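Local coordinates for probable enoyl-CoA hydratase/isomerase (Pseudomonas aeruginosa PAO1, PDB 5WYD), which probably acts as a hydro-lyase of the crotonase (enoyl-CoA hydratase/isomerase) family, with a proposed role in making the diffusible signal factor DSF, at residues L29-N33 with L64-Q69; H34-W40 with F73-D79; R106-G110 with I219-K223. The protein carries 1 engineered substitution. One frame throughout, in Å; residues are numbered along the deposited sequence.

Contact 1 (L29-N33 with L64-Q69); sequences LITIN and LVVTGQ
Ile-30 (chi1 m, chi2 t) is central to the apolar packing. Its CD1 lies 4.2 Å from CG of Leu-64, and its CB lies 4.2 Å from CG1 of Val-66. On the other face, CD1 of Leu-29 sits 4.2 Å from CG1 of Val-65. Segments 29-32 and 64-68, parts of strands 27-32 and 63-68, run parallel; their axes come within 5.0 Å and cross at -21°. The register pairs Leu-29 with Val-65, Ile-30 with Val-66, Thr-31 with Thr-67 and Ile-32 with Gly-68. Ile-30 N donates to Val-65 O (3.1 Å). Two weak bonds follow, Thr-67 N to Ile-30 O (3.5 Å) and Ile-32 N to Thr-67 O (3.4 Å). Val-66 CA adds a CA-H...O contact to Ile-30 O (3.3 Å). Gln-69 N closes the polar edge on Ile-32 O (3.1 Å). This is the strand pair of a beta-alpha-beta unit. Helix 42-57 covers Ile-30 and Leu-64, and helix 200-211 covers Leu-29 and Val-65. Strands 19-24 and 111-116 flank the pair.

Contact 2 (H34-W40 with F73-D79); sequences HPPANTW and FFSAGAD
Gly-77 O is the polar focus. It accepts very short hydrogen bonds from Thr-39 OG1 (2.3 Å) and from Trp-40 N (2.4 Å). Thr-39 has chi1 t, which brings its hydroxyl to this carbonyl. Asn-38 ND2 donates to Phe-73 O at 3.1 Å, and His-34 N donates to Asn-38 OD1 at 3.1 Å. The Asn-38 amide thus ties its own loop to the other segment. Two weak bonds extend the contact: Ser-75 OG to Asn-38 O (3.4 Å) and Asp-79 N to Trp-40 O (3.4 Å). The CA atoms of Trp-40 and Ala-78 are 4.8 Å apart at a single backbone bridge. Segment 34-40 has no regular helix or strand. A cis peptide precedes Pro-36, Asn-38 has positive phi (59/34), and the chain turns a corner at Phe-74. Gly-77 adopts 87/-161, where a CB would jam against the preceding carbonyl.

Packing centres on Ala-37. Its CA makes a CH-pi contact 3.9 Å from the centroid of the Phe-73 ring (chi1 m). Its CB lies 3.5 Å from CB of Ala-76. Behind these loops, the Trp-40 ring packs on Ile-32 and helix 42-57. Phe-73 also touches the bound pentanedial, in a pocket with Lys-72 and Arg-179; loop 34-40 backs the loop that carries it. Segment 73-79 matches the crotonase loop in which, as in relatives, the backbone NH of the residue equivalent to Ala-78 probably lines the oxyanion hole.

Contact 3 (R106-G110 with I219-K223); sequences RDFRG and IRTIK
Ile-219 opens the helical segment 219-223, part of helix 216-226. Its CG2 approaches Arg-109 O at 4.3 Å, while the residue also packs on Leu-175 of a second subunit. Arg-220 comes next, with its CA 4.9 Å from that of Arg-109. Its guanidinium stacks flat on that of Arg-109, with centres 3.6 Å apart and planes at 25°. Arg-220 NH1 lies 3.0 Å from Arg-109 CZ. Arg-109 reaches this position with chi1 p and an extended chain beyond. Thr-221 points away, and Ile-222 packs on Ile-174 of the second subunit. Lys-223 points toward segment 106-110. Its chain is extended through chi3, then bends at chi4 (m). NZ donates a short hydrogen bond to Arg-106 O (2.5 Å). CE passes 3.0 Å from Phe-108 O, and CD lies 3.5 Å from Arg-109 O. The lysine thus meets the turn where helix 88-106 ends and the chain heads for strand 111-116. The chemistry is that of cations against carbonyls and against each other. The like-charged arginine stack has a countercharge in Asp-59, which forms a salt bridge with Arg-109, and the Lys-223 ammonium is met by backbone oxygen, with a long, weak ion pair to Asp-132 as well.

Contacts 1 and 2 are neighbours, with centres 12 Å apart. Their segments alternate along the chain, because each loop of contact 2 follows a strand of contact 1. Trp-40 packs on Ile-32, and Phe-74 reaches Val-66, so both loops rest on the sheet. Contact 3 comes later in the chain. Its centre is 19 Å from that of contact 1, which it meets where Phe-108 packs on Leu-64. Contacts 2 and 3 lie on opposite sides of the chain's centre, 27 Å between centres, and do not touch. The sheet of strands 27-32, 63-68 and 111-116 therefore connects a ligand-binding end with a region that meets other subunits.

Contact 1 (L29-N33 with L64-Q69)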
loop_
_atom_site.group_PDB
_atom_site.type_symbol
_atom_site.label_atom_id
_atom_site.label_comp_id
_atom_site.label_asym_id
_atom_site.label_seq_id
_atom_site.Cartn_x
_atom_site.Cartn_y
_atom_site.Cartn_z
ATOM N N LEU A 29 -17.822 14.081 -29.330
ATOM C CA LEU A 29 -17.177 13.128 -30.223
ATOM C C LEU A 29 -15.831 13.653 -30.682
ATOM O O LEU A 29 -15.751 14.702 -31.328
ATOM C CB LEU A 29 -18.040 12.838 -31.445
ATOM C CG LEU A 29 -17.288 12.053 -32.526
ATOM C CD1 LEU A 29 -16.768 10.712 -32.045
ATOM C CD2 LEU A 29 -18.177 11.909 -33.747
ATOM N N ILE A 30 -14.794 12.879 -30.395
ATOM C CA ILE A 30 -13.422 13.183 -30.761
ATOM C C ILE A 30 -12.932 12.119 -31.718
ATOM O O ILE A 30 -12.956 10.932 -31.385
ATOM C CB ILE A 30 -12.513 13.205 -29.535
ATOM C CG1 ILE A 30 -13.166 14.064 -28.466
ATOM C CG2 ILE A 30 -11.157 13.673 -29.952
ATOM C CD1 ILE A 30 -12.400 14.078 -27.171
ATOM N N THR A 31 -12.432 12.532 -32.871
ATOM C CA THR A 31 -11.930 11.577 -33.833
ATOM C C THR A 31 -10.469 11.893 -34.107
ATOM O O THR A 31 -10.107 13.060 -34.306
ATOM C CB THR A 31 -12.750 11.625 -35.112
ATOM O OG1 THR A 31 -14.103 11.270 -34.805
ATOM C CG2 THR A 31 -12.222 10.586 -36.094
ATOM N N ILE A 32 -9.621 10.869 -33.987
ATOM C CA ILE A 32 -8.236 10.985 -34.415
ATOM C C ILE A 32 -8.224 10.945 -35.927
ATOM O O ILE A 32 -8.739 9.994 -36.531
ATOM C CB ILE A 32 -7.399 9.810 -33.915
ATOM C CG1 ILE A 32 -7.728 9.484 -32.485
ATOM C CG2 ILE A 32 -5.920 10.135 -34.080
ATOM C CD1 ILE A 32 -7.026 8.240 -32.060
ATOM N N ASN A 33 -7.560 11.903 -36.541
ATOM C CA ASN A 33 -7.520 11.991 -37.982
ATOM C C ASN A 33 -6.083 12.240 -38.401
ATOM O O ASN A 33 -5.732 13.332 -38.828
ATOM C CB ASN A 33 -8.469 13.074 -38.461
ATOM C CG ASN A 33 -8.674 13.064 -39.930
ATOM O OD1 ASN A 33 -8.064 12.284 -40.660
ATOM N ND2 ASN A 33 -9.548 13.947 -40.390
ATOM N N LEU A 64 -18.100 10.837 -23.419
ATOM C CA LEU A 64 -17.044 10.983 -24.412
ATOM C C LEU A 64 -16.909 9.721 -25.253
ATOM O O LEU A 64 -17.028 8.608 -24.733
ATOM C CB LEU A 64 -15.716 11.322 -23.735
ATOM C CG LEU A 64 -14.417 11.587 -24.483
ATOM C CD1 LEU A 64 -13.488 12.238 -23.496
ATOM C CD2 LEU A 64 -13.763 10.326 -25.024
ATOM N N VAL A 65 -16.685 9.903 -26.555
ATOM C CA VAL A 65 -16.454 8.815 -27.496
ATOM C C VAL A 65 -15.216 9.154 -28.314
ATOM O O VAL A 65 -14.991 10.326 -28.642
ATOM C CB VAL A 65 -17.679 8.565 -28.404
ATOM C CG1 VAL A 65 -17.394 7.475 -29.446
ATOM C CG2 VAL A 65 -18.899 8.193 -27.550
ATOM N N VAL A 66 -14.352 8.162 -28.515
ATOM C CA VAL A 66 -13.175 8.281 -29.375
ATOM C C VAL A 66 -13.161 7.133 -30.378
ATOM O O VAL A 66 -13.266 5.964 -29.992
ATOM C CB VAL A 66 -11.865 8.312 -28.573
ATOM C CG1 VAL A 66 -11.840 9.529 -27.708
ATOM C CG2 VAL A 66 -11.754 7.075 -27.715
ATOM N N THR A 67 -12.974 7.459 -31.656
ATOM C CA THR A 67 -12.935 6.457 -32.713
ATOM C C THR A 67 -11.835 6.832 -33.697
ATOM O O THR A 67 -11.413 7.990 -33.764
ATOM C CB THR A 67 -14.295 6.331 -33.441
ATOM O OG1 THR A 67 -14.314 5.158 -34.265
ATOM C CG2 THR A 67 -14.521 7.529 -34.333
ATOM N N GLY A 68 -11.357 5.839 -34.439
ATOM C CA GLY A 68 -10.314 6.091 -35.410
ATOM C C GLY A 68 -10.873 6.441 -36.779
ATOM O O GLY A 68 -11.765 5.772 -37.306
ATOM N N GLN A 69 -10.326 7.506 -37.356
ATOM C CA GLN A 69 -10.737 7.928 -38.685
ATOM C C GLN A 69 -10.581 6.779 -39.680
ATOM O O GLN A 69 -9.587 6.039 -39.658
ATOM C CB GLN A 69 -9.929 9.146 -39.106
ATOM C CG GLN A 69 -10.289 9.702 -40.435
ATOM C CD GLN A 69 -9.321 9.252 -41.499
ATOM O OE1 GLN A 69 -8.189 8.855 -41.209
ATOM N NE2 GLN A 69 -9.762 9.297 -42.742
#

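Contact 2 (H34-W40 with F73-D79)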
loop_
_atom_site.group_PDB
_atom_site.type_symbol
_atom_site.label_atom_id
_atom_site.label_comp_id
_atom_site.label_asym_id
_atom_site.label_seq_id
_atom_site.Cartn_x
_atom_site.Cartn_y
_atom_site.Cartn_z
ATOM N N HIS A 34 -5.257 11.214 -38.295
ATOM C CA HIS A 34 -3.864 11.319 -38.695
ATOM C C HIS A 34 -3.631 10.315 -39.807
ATOM O O HIS A 34 -3.803 9.111 -39.594
ATOM C CB HIS A 34 -2.938 11.070 -37.501
ATOM C CG HIS A 34 -1.502 11.363 -37.777
ATOM N ND1 HIS A 34 -0.553 10.371 -37.840
ATOM C CD2 HIS A 34 -0.871 12.510 -38.110
ATOM C CE1 HIS A 34 0.619 10.905 -38.127
ATOM N NE2 HIS A 34 0.451 12.203 -38.304
ATOM N N PRO A 35 -3.252 10.741 -41.005
ATOM C CA PRO A 35 -3.170 9.652 -41.982
ATOM C C PRO A 35 -1.797 8.966 -41.999
ATOM O O PRO A 35 -0.822 9.534 -41.529
ATOM C CB PRO A 35 -3.486 10.349 -43.294
ATOM C CG PRO A 35 -4.329 11.536 -42.899
ATOM C CD PRO A 35 -3.790 11.986 -41.579
ATOM N N PRO A 36 -1.727 7.717 -42.489
ATOM C CA PRO A 36 -2.882 6.988 -43.012
ATOM C C PRO A 36 -3.408 5.941 -42.035
ATOM O O PRO A 36 -4.473 5.365 -42.262
ATOM C CB PRO A 36 -2.313 6.313 -44.267
ATOM C CG PRO A 36 -0.888 5.996 -43.870
ATOM C CD PRO A 36 -0.463 7.043 -42.842
ATOM N N ALA A 37 -2.654 5.712 -40.959
ATOM C CA ALA A 37 -2.975 4.733 -39.933
ATOM C C ALA A 37 -3.530 5.345 -38.651
ATOM O O ALA A 37 -3.724 4.628 -37.671
ATOM C CB ALA A 37 -1.740 3.892 -39.629
ATOM N N ASN A 38 -3.772 6.653 -38.623
ATOM C CA ASN A 38 -4.268 7.348 -37.432
ATOM C C ASN A 38 -3.304 7.181 -36.262
ATOM O O ASN A 38 -3.716 7.097 -35.105
ATOM C CB ASN A 38 -5.690 6.896 -37.094
ATOM C CG ASN A 38 -6.691 7.400 -38.105
ATOM O OD1 ASN A 38 -6.478 8.432 -38.741
ATOM N ND2 ASN A 38 -7.749 6.642 -38.317
ATOM N N THR A 39 -2.008 7.122 -36.575
ATOM C CA THR A 39 -0.980 7.005 -35.552
ATOM C C THR A 39 -0.873 8.308 -34.764
ATOM O O THR A 39 -1.070 9.403 -35.299
ATOM C CB THR A 39 0.374 6.623 -36.166
ATOM O OG1 THR A 39 1.406 6.715 -35.180
ATOM C CG2 THR A 39 0.722 7.554 -37.299
ATOM N N TRP A 40 -0.592 8.171 -33.469
ATOM C CA TRP A 40 -0.458 9.319 -32.577
ATOM C C TRP A 40 0.744 10.182 -32.894
ATOM O O TRP A 40 1.798 9.693 -33.313
ATOM C CB TRP A 40 -0.355 8.887 -31.122
ATOM C CG TRP A 40 -1.626 8.484 -30.598
ATOM C CD1 TRP A 40 -2.051 7.225 -30.388
ATOM C CD2 TRP A 40 -2.709 9.352 -30.258
ATOM N NE1 TRP A 40 -3.334 7.244 -29.907
ATOM C CE2 TRP A 40 -3.760 8.545 -29.823
ATOM C CE3 TRP A 40 -2.890 10.737 -30.285
ATOM C CZ2 TRP A 40 -4.980 9.075 -29.406
ATOM C CZ3 TRP A 40 -4.102 11.258 -29.874
ATOM C CH2 TRP A 40 -5.129 10.430 -29.444
ATOM N N PHE A 73 -8.228 1.660 -39.532
ATOM C CA PHE A 73 -7.415 1.822 -38.318
ATOM C C PHE A 73 -8.161 2.595 -37.243
ATOM O O PHE A 73 -8.498 3.762 -37.449
ATOM C CB PHE A 73 -6.099 2.551 -38.609
ATOM C CG PHE A 73 -5.220 1.835 -39.558
ATOM C CD1 PHE A 73 -5.335 2.048 -40.908
ATOM C CD2 PHE A 73 -4.275 0.955 -39.105
ATOM C CE1 PHE A 73 -4.508 1.391 -41.787
ATOM C CE2 PHE A 73 -3.447 0.281 -39.975
ATOM C CZ PHE A 73 -3.561 0.498 -41.316
ATOM N N PHE A 74 -8.374 1.971 -36.078
ATOM C CA PHE A 74 -8.799 2.758 -34.932
ATOM C C PHE A 74 -7.660 3.657 -34.487
ATOM O O PHE A 74 -7.792 4.891 -34.469
ATOM C CB PHE A 74 -9.228 1.832 -33.793
ATOM C CG PHE A 74 -9.376 2.536 -32.474
ATOM C CD1 PHE A 74 -10.584 3.127 -32.131
ATOM C CD2 PHE A 74 -8.317 2.637 -31.583
ATOM C CE1 PHE A 74 -10.736 3.797 -30.933
ATOM C CE2 PHE A 74 -8.471 3.321 -30.381
ATOM C CZ PHE A 74 -9.681 3.900 -30.064
ATOM N N SER A 75 -6.516 3.055 -34.171
ATOM C CA SER A 75 -5.335 3.836 -33.857
ATOM C C SER A 75 -4.114 2.949 -33.993
ATOM O O SER A 75 -4.080 1.837 -33.456
ATOM C CB SER A 75 -5.412 4.432 -32.455
ATOM O OG SER A 75 -4.299 5.291 -32.236
ATOM N N ALA A 76 -3.097 3.480 -34.660
ATOM C CA ALA A 76 -1.863 2.758 -34.892
ATOM C C ALA A 76 -0.828 2.988 -33.812
ATOM O O ALA A 76 0.244 2.370 -33.860
ATOM C CB ALA A 76 -1.248 3.171 -36.232
ATOM N N GLY A 77 -1.104 3.844 -32.840
ATOM C CA GLY A 77 -0.063 4.070 -31.872
ATOM C C GLY A 77 0.890 5.167 -32.292
ATOM O O GLY A 77 0.564 6.047 -33.103
ATOM N N ALA A 78 2.055 5.147 -31.662
ATOM C CA ALA A 78 3.089 6.132 -31.903
ATOM C C ALA A 78 3.784 5.978 -33.248
ATOM O O ALA A 78 4.247 4.892 -33.613
ATOM C CB ALA A 78 4.110 6.026 -30.796
ATOM N N ASP A 79 3.945 7.105 -33.930
ATOM C CA ASP A 79 4.600 7.136 -35.223
ATOM C C ASP A 79 6.103 6.939 -35.048
ATOM O O ASP A 79 6.684 7.327 -34.035
ATOM C CB ASP A 79 4.309 8.460 -35.920
ATOM C CG ASP A 79 4.788 8.483 -37.337
ATOM O OD1 ASP A 79 5.741 7.758 -37.671
ATOM O OD2 ASP A 79 4.159 9.190 -38.145
#

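Contact 3 (R106-G110 with I219-K223)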
loop_
_atom_site.group_PDB
_atom_site.type_symbol
_atom_site.label_atom_id
_atom_site.label_comp_id
_atom_site.label_asym_id
_atom_site.label_seq_id
_atom_site.Cartn_x
_atom_site.Cartn_y
_atom_site.Cartn_z
ATOM N N ARG A 106 -8.123 8.964 -19.001
ATOM C CA ARG A 106 -8.551 8.075 -17.938
ATOM C C ARG A 106 -9.213 8.852 -16.819
ATOM O O ARG A 106 -10.056 8.316 -16.097
ATOM C CB ARG A 106 -7.338 7.320 -17.422
ATOM C CG ARG A 106 -7.584 6.576 -16.149
ATOM C CD ARG A 106 -6.299 5.933 -15.671
ATOM N NE ARG A 106 -5.253 6.882 -15.329
ATOM C CZ ARG A 106 -5.014 7.295 -14.096
ATOM N NH1 ARG A 106 -5.758 6.839 -13.106
ATOM N NH2 ARG A 106 -4.034 8.157 -13.854
ATOM N N ASP A 107 -8.790 10.083 -16.610
ATOM C CA ASP A 107 -9.352 10.913 -15.568
ATOM C C ASP A 107 -10.509 11.790 -16.045
ATOM O O ASP A 107 -10.935 12.676 -15.298
ATOM C CB ASP A 107 -8.253 11.773 -14.963
ATOM C CG ASP A 107 -7.277 10.963 -14.170
ATOM O OD1 ASP A 107 -7.541 9.766 -13.938
ATOM O OD2 ASP A 107 -6.227 11.517 -13.794
ATOM N N PHE A 108 -11.010 11.603 -17.269
ATOM C CA PHE A 108 -12.142 12.413 -17.696
ATOM C C PHE A 108 -13.294 12.175 -16.728
ATOM O O PHE A 108 -13.606 11.028 -16.398
ATOM C CB PHE A 108 -12.531 12.056 -19.132
ATOM C CG PHE A 108 -13.839 12.655 -19.563
ATOM C CD1 PHE A 108 -14.119 13.970 -19.308
ATOM C CD2 PHE A 108 -14.765 11.916 -20.256
ATOM C CE1 PHE A 108 -15.326 14.531 -19.690
ATOM C CE2 PHE A 108 -15.973 12.478 -20.643
ATOM C CZ PHE A 108 -16.243 13.776 -20.359
ATOM N N ARG A 109 -13.909 13.258 -16.243
ATOM C CA ARG A 109 -14.960 13.095 -15.236
ATOM C C ARG A 109 -16.146 12.319 -15.783
ATOM O O ARG A 109 -16.761 11.527 -15.064
ATOM C CB ARG A 109 -15.420 14.447 -14.700
ATOM C CG ARG A 109 -15.901 15.450 -15.716
ATOM C CD ARG A 109 -16.381 16.684 -14.991
ATOM N NE ARG A 109 -17.015 17.608 -15.918
ATOM C CZ ARG A 109 -17.679 18.697 -15.555
ATOM N NH1 ARG A 109 -17.820 19.006 -14.271
ATOM N NH2 ARG A 109 -18.217 19.465 -16.483
ATOM N N GLY A 110 -16.525 12.592 -17.025
ATOM C CA GLY A 110 -17.566 11.841 -17.683
ATOM C C GLY A 110 -17.061 10.510 -18.184
ATOM O O GLY A 110 -15.874 10.214 -18.134
ATOM N N ILE A 219 -22.339 10.881 -11.439
ATOM C CA ILE A 219 -21.412 10.169 -12.306
ATOM C C ILE A 219 -19.981 10.615 -12.051
ATOM O O ILE A 219 -19.090 9.777 -11.863
ATOM C CB ILE A 219 -21.807 10.373 -13.780
ATOM C CG1 ILE A 219 -23.213 9.811 -14.083
ATOM C CG2 ILE A 219 -20.689 9.822 -14.701
ATOM C CD1 ILE A 219 -23.367 8.301 -13.910
ATOM N N ARG A 220 -19.753 11.932 -11.948
ATOM C CA ARG A 220 -18.385 12.437 -11.799
ATOM C C ARG A 220 -17.745 11.942 -10.510
ATOM O O ARG A 220 -16.557 11.624 -10.485
ATOM C CB ARG A 220 -18.350 13.958 -11.838
ATOM C CG ARG A 220 -19.300 14.577 -12.789
ATOM C CD ARG A 220 -19.043 16.042 -12.796
ATOM N NE ARG A 220 -20.228 16.813 -13.101
ATOM C CZ ARG A 220 -20.626 17.140 -14.318
ATOM N NH1 ARG A 220 -19.940 16.737 -15.387
ATOM N NH2 ARG A 220 -21.732 17.863 -14.453
ATOM N N THR A 221 -18.488 11.990 -9.411
ATOM C CA THR A 221 -17.990 11.492 -8.133
ATOM C C THR A 221 -17.823 9.977 -8.120
ATOM O O THR A 221 -16.850 9.463 -7.552
ATOM C CB THR A 221 -18.934 11.935 -7.025
ATOM O OG1 THR A 221 -20.102 11.105 -7.038
ATOM C CG2 THR A 221 -19.318 13.406 -7.213
ATOM N N ILE A 222 -18.786 9.247 -8.689
ATOM C CA ILE A 222 -18.727 7.795 -8.625
ATOM C C ILE A 222 -17.531 7.252 -9.400
ATOM O O ILE A 222 -16.832 6.348 -8.930
ATOM C CB ILE A 222 -20.033 7.195 -9.155
ATOM C CG1 ILE A 222 -21.217 7.775 -8.404
ATOM C CG2 ILE A 222 -19.966 5.702 -8.976
ATOM C CD1 ILE A 222 -22.540 7.233 -8.873
ATOM N N LYS A 223 -17.239 7.827 -10.566
ATOM C CA LYS A 223 -16.212 7.241 -11.422
ATOM C C LYS A 223 -14.869 7.073 -10.728
ATOM O O LYS A 223 -14.257 6.002 -10.882
ATOM C CB LYS A 223 -16.034 8.105 -12.669
ATOM C CG LYS A 223 -14.998 7.581 -13.662
ATOM C CD LYS A 223 -14.856 8.553 -14.816
ATOM C CE LYS A 223 -13.925 8.058 -15.914
ATOM N NZ LYS A 223 -12.505 7.943 -15.503
#